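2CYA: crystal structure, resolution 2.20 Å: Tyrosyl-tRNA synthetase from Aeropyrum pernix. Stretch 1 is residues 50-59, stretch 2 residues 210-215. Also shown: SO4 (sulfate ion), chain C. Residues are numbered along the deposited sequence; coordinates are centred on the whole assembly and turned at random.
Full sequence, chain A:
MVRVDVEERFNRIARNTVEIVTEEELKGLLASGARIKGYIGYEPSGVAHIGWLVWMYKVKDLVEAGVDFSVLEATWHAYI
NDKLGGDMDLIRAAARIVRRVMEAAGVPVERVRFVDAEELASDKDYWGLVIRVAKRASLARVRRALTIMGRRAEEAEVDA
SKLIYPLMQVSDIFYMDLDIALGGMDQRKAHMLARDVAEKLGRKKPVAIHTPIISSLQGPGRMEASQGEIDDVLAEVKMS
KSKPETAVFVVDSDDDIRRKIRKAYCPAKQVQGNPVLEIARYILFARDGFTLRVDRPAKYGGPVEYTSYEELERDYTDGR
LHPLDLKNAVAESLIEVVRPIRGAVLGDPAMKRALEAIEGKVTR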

# COMPACT_ATOMS: atom_id res chain seq x y z
N ILE A 50 -24.58 16.91 -12.69
CA ILE A 50 -24.06 18.17 -13.22
C ILE A 50 -22.87 18.77 -12.51
O ILE A 50 -22.16 19.59 -13.08
N GLY A 51 -22.63 18.34 -11.27
CA GLY A 51 -21.51 18.88 -10.52
C GLY A 51 -20.18 18.59 -11.18
O GLY A 51 -19.24 19.39 -11.11
N TRP A 52 -20.11 17.44 -11.84
CA TRP A 52 -18.89 17.02 -12.51
C TRP A 52 -18.61 17.88 -13.74
O TRP A 52 -17.46 17.95 -14.19
N LEU A 53 -19.64 18.53 -14.27
CA LEU A 53 -19.46 19.36 -15.47
C LEU A 53 -18.46 20.48 -15.16
O LEU A 53 -17.68 20.88 -16.03
N VAL A 54 -18.47 20.97 -13.93
CA VAL A 54 -17.54 22.03 -13.54
C VAL A 54 -16.09 21.61 -13.78
O VAL A 54 -15.31 22.38 -14.36
N TRP A 55 -15.70 20.41 -13.36
CA TRP A 55 -14.31 20.04 -13.62
C TRP A 55 -14.10 19.63 -15.09
O TRP A 55 -13.00 19.76 -15.62
N MET A 56 -15.16 19.17 -15.76
CA MET A 56 -15.01 18.80 -17.17
C MET A 56 -14.71 20.07 -17.98
O MET A 56 -13.87 20.07 -18.87
N TYR A 57 -15.40 21.17 -17.67
CA TYR A 57 -15.17 22.43 -18.37
C TYR A 57 -13.76 22.93 -18.10
O TYR A 57 -13.12 23.55 -18.96
N LYS A 58 -13.27 22.67 -16.89
CA LYS A 58 -11.93 23.09 -16.52
C LYS A 58 -10.92 22.27 -17.31
O LYS A 58 -9.88 22.78 -17.72
N VAL A 59 -11.22 20.99 -17.55
CA VAL A 59 -10.32 20.16 -18.34
C VAL A 59 -10.23 20.83 -19.71
O VAL A 59 -9.14 21.00 -20.27
N HIS A 210 -7.91 23.82 -7.81
CA HIS A 210 -9.17 23.33 -7.29
C HIS A 210 -10.43 24.03 -7.79
O HIS A 210 -10.55 25.26 -7.73
N THR A 211 -11.37 23.21 -8.27
CA THR A 211 -12.65 23.66 -8.77
C THR A 211 -13.70 23.58 -7.66
O THR A 211 -13.57 22.80 -6.71
N PRO A 212 -14.75 24.41 -7.75
CA PRO A 212 -15.82 24.43 -6.75
C PRO A 212 -16.70 23.17 -6.78
O PRO A 212 -16.90 22.56 -7.82
N ILE A 213 -17.23 22.80 -5.63
CA ILE A 213 -18.09 21.64 -5.51
C ILE A 213 -19.50 22.13 -5.28
O ILE A 213 -19.80 22.66 -4.20
N ILE A 214 -20.37 21.99 -6.29
CA ILE A 214 -21.76 22.42 -6.18
C ILE A 214 -22.48 21.71 -5.02
O ILE A 214 -22.40 20.49 -4.87
N SER A 215 -23.19 22.50 -4.21
CA SER A 215 -23.91 21.97 -3.05
C SER A 215 -25.15 21.14 -3.39
O SER A 215 -25.65 21.16 -4.51

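No direct hydrogen bond joins the two stretches; the polar link between them is a single bridge between main-chain atoms, made by water 1. This water donates to Gly-51 O at 2.7 Å and to Pro-212 O at 2.9 Å, and it accepts from Ile-214 N at 3.2 Å. All three partners are main-chain atoms. The bridge lies where the backbones come close, with Gly-51 CA and Ile-214 CA 5.6 Å apart. Gly-51 has no side chain, and an ideal CB built on it would point toward stretch 2 and stand 4.3 Å from Ile-214 CB. The closest direct contact of this pair is Gly-51 CA to Ile-214 CD1, at 4.4 Å.

The rest of the contact is mostly apolar and modest, burying 304 Å² summed over both sides. Val-54 is its centre on the helix. Its CA-to-CB bond points toward stretch 2, and chi1 of 178° (t) lets the two methyl groups reach different neighbours. Val-54 CG1 lies 3.9 Å from Pro-212 CD and 4.0 Å from Thr-211 CB, whereas Val-54 CG2 lies 4.3 Å from Ile-214 CD1. Val-54 therefore touches three residues of stretch 2, and the other stretch covers 69 Å² of it, the largest area for any residue here.

On the facing segment, Thr-211 and Ile-214 point toward the helix, while His-210 and Ile-213 point away and Pro-212 lies sideways. Thr-211 adopts chi1 of 54° (p). Its CG2 methyl meets Lys-58 CG at 3.8 Å, and its OG1 comes within 4.0 Å of Trp-55 CB. The latter is a contact without a hydrogen bond, since a CB carbon offers no polar partner; OG1 is hydrogen-bonded elsewhere in the structure. Ile-214, with chi1 of -72° (m) and chi2 of -172° (t), extends CD1 to both Gly-51 and Val-54.

Lys-58 and Trp-55 take part through the beginnings of their side chains. Lys-58 starts toward stretch 2, but its t, p, p, t rotamer carries the end away, so the aliphatic part packs on Thr-211 while NZ finds a hydrogen-bonding partner just outside the stretches. Trp-55 sets off sideways with chi1 of 62° (p) and chi2 of -106°; its indole leads away, leaving CB as the nearest point. The i-to-i+4 bonds Lys-58 N to Val-54 O (3.3 Å) and Val-59 N to Trp-55 O (2.9 Å) hold these positions along one helix. Spacing of three and four residues places Gly-51, Val-54 and Lys-58 on the same side of it.

The sulfate ion, probably from the crystallisation liquor, belongs to a separate site. Trp-52, with chi1 of -67° (m), keeps its side chain at least 8.0 Å from stretch 2. Its NE1 donates a hydrogen bond to SO4 O4 at 2.9 Å with an N-H...acceptor angle of 130°, and that oxygen sits at the ring edge, near the indole plane.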

# COMPACT_ATOMS: atom_id res chain seq x y z
CB ILE A 50 -25.19 19.21 -13.33
CG1 ILE A 50 -25.80 19.50 -11.94
CG2 ILE A 50 -26.25 18.69 -14.30
CD1 ILE A 50 -26.83 20.63 -11.97
CB TRP A 52 -18.98 15.55 -12.93
CG TRP A 52 -19.02 14.59 -11.76
CD1 TRP A 52 -19.05 14.92 -10.42
CD2 TRP A 52 -19.08 13.16 -11.83
NE1 TRP A 52 -19.13 13.77 -9.66
CE2 TRP A 52 -19.16 12.68 -10.49
CE3 TRP A 52 -19.08 12.23 -12.88
CZ2 TRP A 52 -19.24 11.31 -10.19
CZ3 TRP A 52 -19.16 10.87 -12.57
CH2 TRP A 52 -19.24 10.43 -11.24
CB LEU A 53 -20.81 19.94 -15.94
CG LEU A 53 -21.84 19.00 -16.61
CD1 LEU A 53 -23.12 19.76 -16.92
CD2 LEU A 53 -21.26 18.41 -17.91
CB VAL A 54 -17.67 22.40 -12.04
CG1 VAL A 54 -16.65 23.48 -11.69
CG2 VAL A 54 -19.08 22.90 -11.73
CB TRP A 55 -13.81 18.96 -12.65
CG TRP A 55 -14.50 17.63 -12.65
CD1 TRP A 55 -15.36 17.14 -11.70
CD2 TRP A 55 -14.29 16.56 -13.59
NE1 TRP A 55 -15.69 15.83 -11.98
CE2 TRP A 55 -15.04 15.45 -13.13
CE3 TRP A 55 -13.52 16.43 -14.76
CZ2 TRP A 55 -15.06 14.22 -13.81
CZ3 TRP A 55 -13.53 15.21 -15.43
CH2 TRP A 55 -14.30 14.12 -14.95
CB MET A 56 -16.27 18.10 -17.68
CG MET A 56 -16.49 16.71 -17.09
SD MET A 56 -18.08 16.00 -17.58
CE MET A 56 -18.03 14.35 -16.77
CB TYR A 57 -16.19 23.49 -17.93
CG TYR A 57 -17.63 23.18 -18.31
CD1 TYR A 57 -17.93 22.51 -19.51
CD2 TYR A 57 -18.69 23.61 -17.52
CE1 TYR A 57 -19.23 22.27 -19.90
CE2 TYR A 57 -20.01 23.39 -17.91
CZ TYR A 57 -20.28 22.72 -19.10
OH TYR A 57 -21.59 22.52 -19.49
CB LYS A 58 -11.73 22.95 -15.01
CG LYS A 58 -10.47 23.60 -14.45
CD LYS A 58 -10.20 25.01 -15.02
CE LYS A 58 -11.35 25.98 -14.78
NZ LYS A 58 -11.02 27.32 -15.38
CB VAL A 59 -10.87 18.72 -18.50
CG1 VAL A 59 -9.98 17.93 -19.46
CG2 VAL A 59 -10.91 18.02 -17.13
CB HIS A 210 -9.11 23.37 -5.76
CG HIS A 210 -7.95 22.60 -5.20
ND1 HIS A 210 -7.19 23.05 -4.15
CD2 HIS A 210 -7.40 21.42 -5.59
CE1 HIS A 210 -6.21 22.19 -3.91
NE2 HIS A 210 -6.32 21.19 -4.77
CB THR A 211 -13.11 22.78 -9.95
OG1 THR A 211 -13.10 21.40 -9.56
CG2 THR A 211 -12.18 22.97 -11.13
CB PRO A 212 -16.60 25.70 -7.09
CG PRO A 212 -16.46 25.77 -8.59
CD PRO A 212 -14.99 25.43 -8.80
CB ILE A 213 -17.64 20.75 -4.31
CG1 ILE A 213 -16.27 20.14 -4.61
CG2 ILE A 213 -18.68 19.67 -4.03
CD1 ILE A 213 -15.62 19.47 -3.41
CB ILE A 214 -22.54 22.13 -7.49
CG1 ILE A 214 -22.08 23.11 -8.58
CG2 ILE A 214 -24.04 22.25 -7.25
CD1 ILE A 214 -22.91 23.04 -9.83
CB SER A 215 -24.33 23.12 -2.13
OG SER A 215 -23.21 23.90 -1.75
S SO4 C . -19.49 12.48 -6.10
O1 SO4 C . -19.47 13.97 -5.78
O2 SO4 C . -18.06 12.07 -6.43
O3 SO4 C . -19.86 11.79 -4.92
O4 SO4 C . -20.19 12.38 -7.34
O HOH W 1 -18.96 20.74 -8.83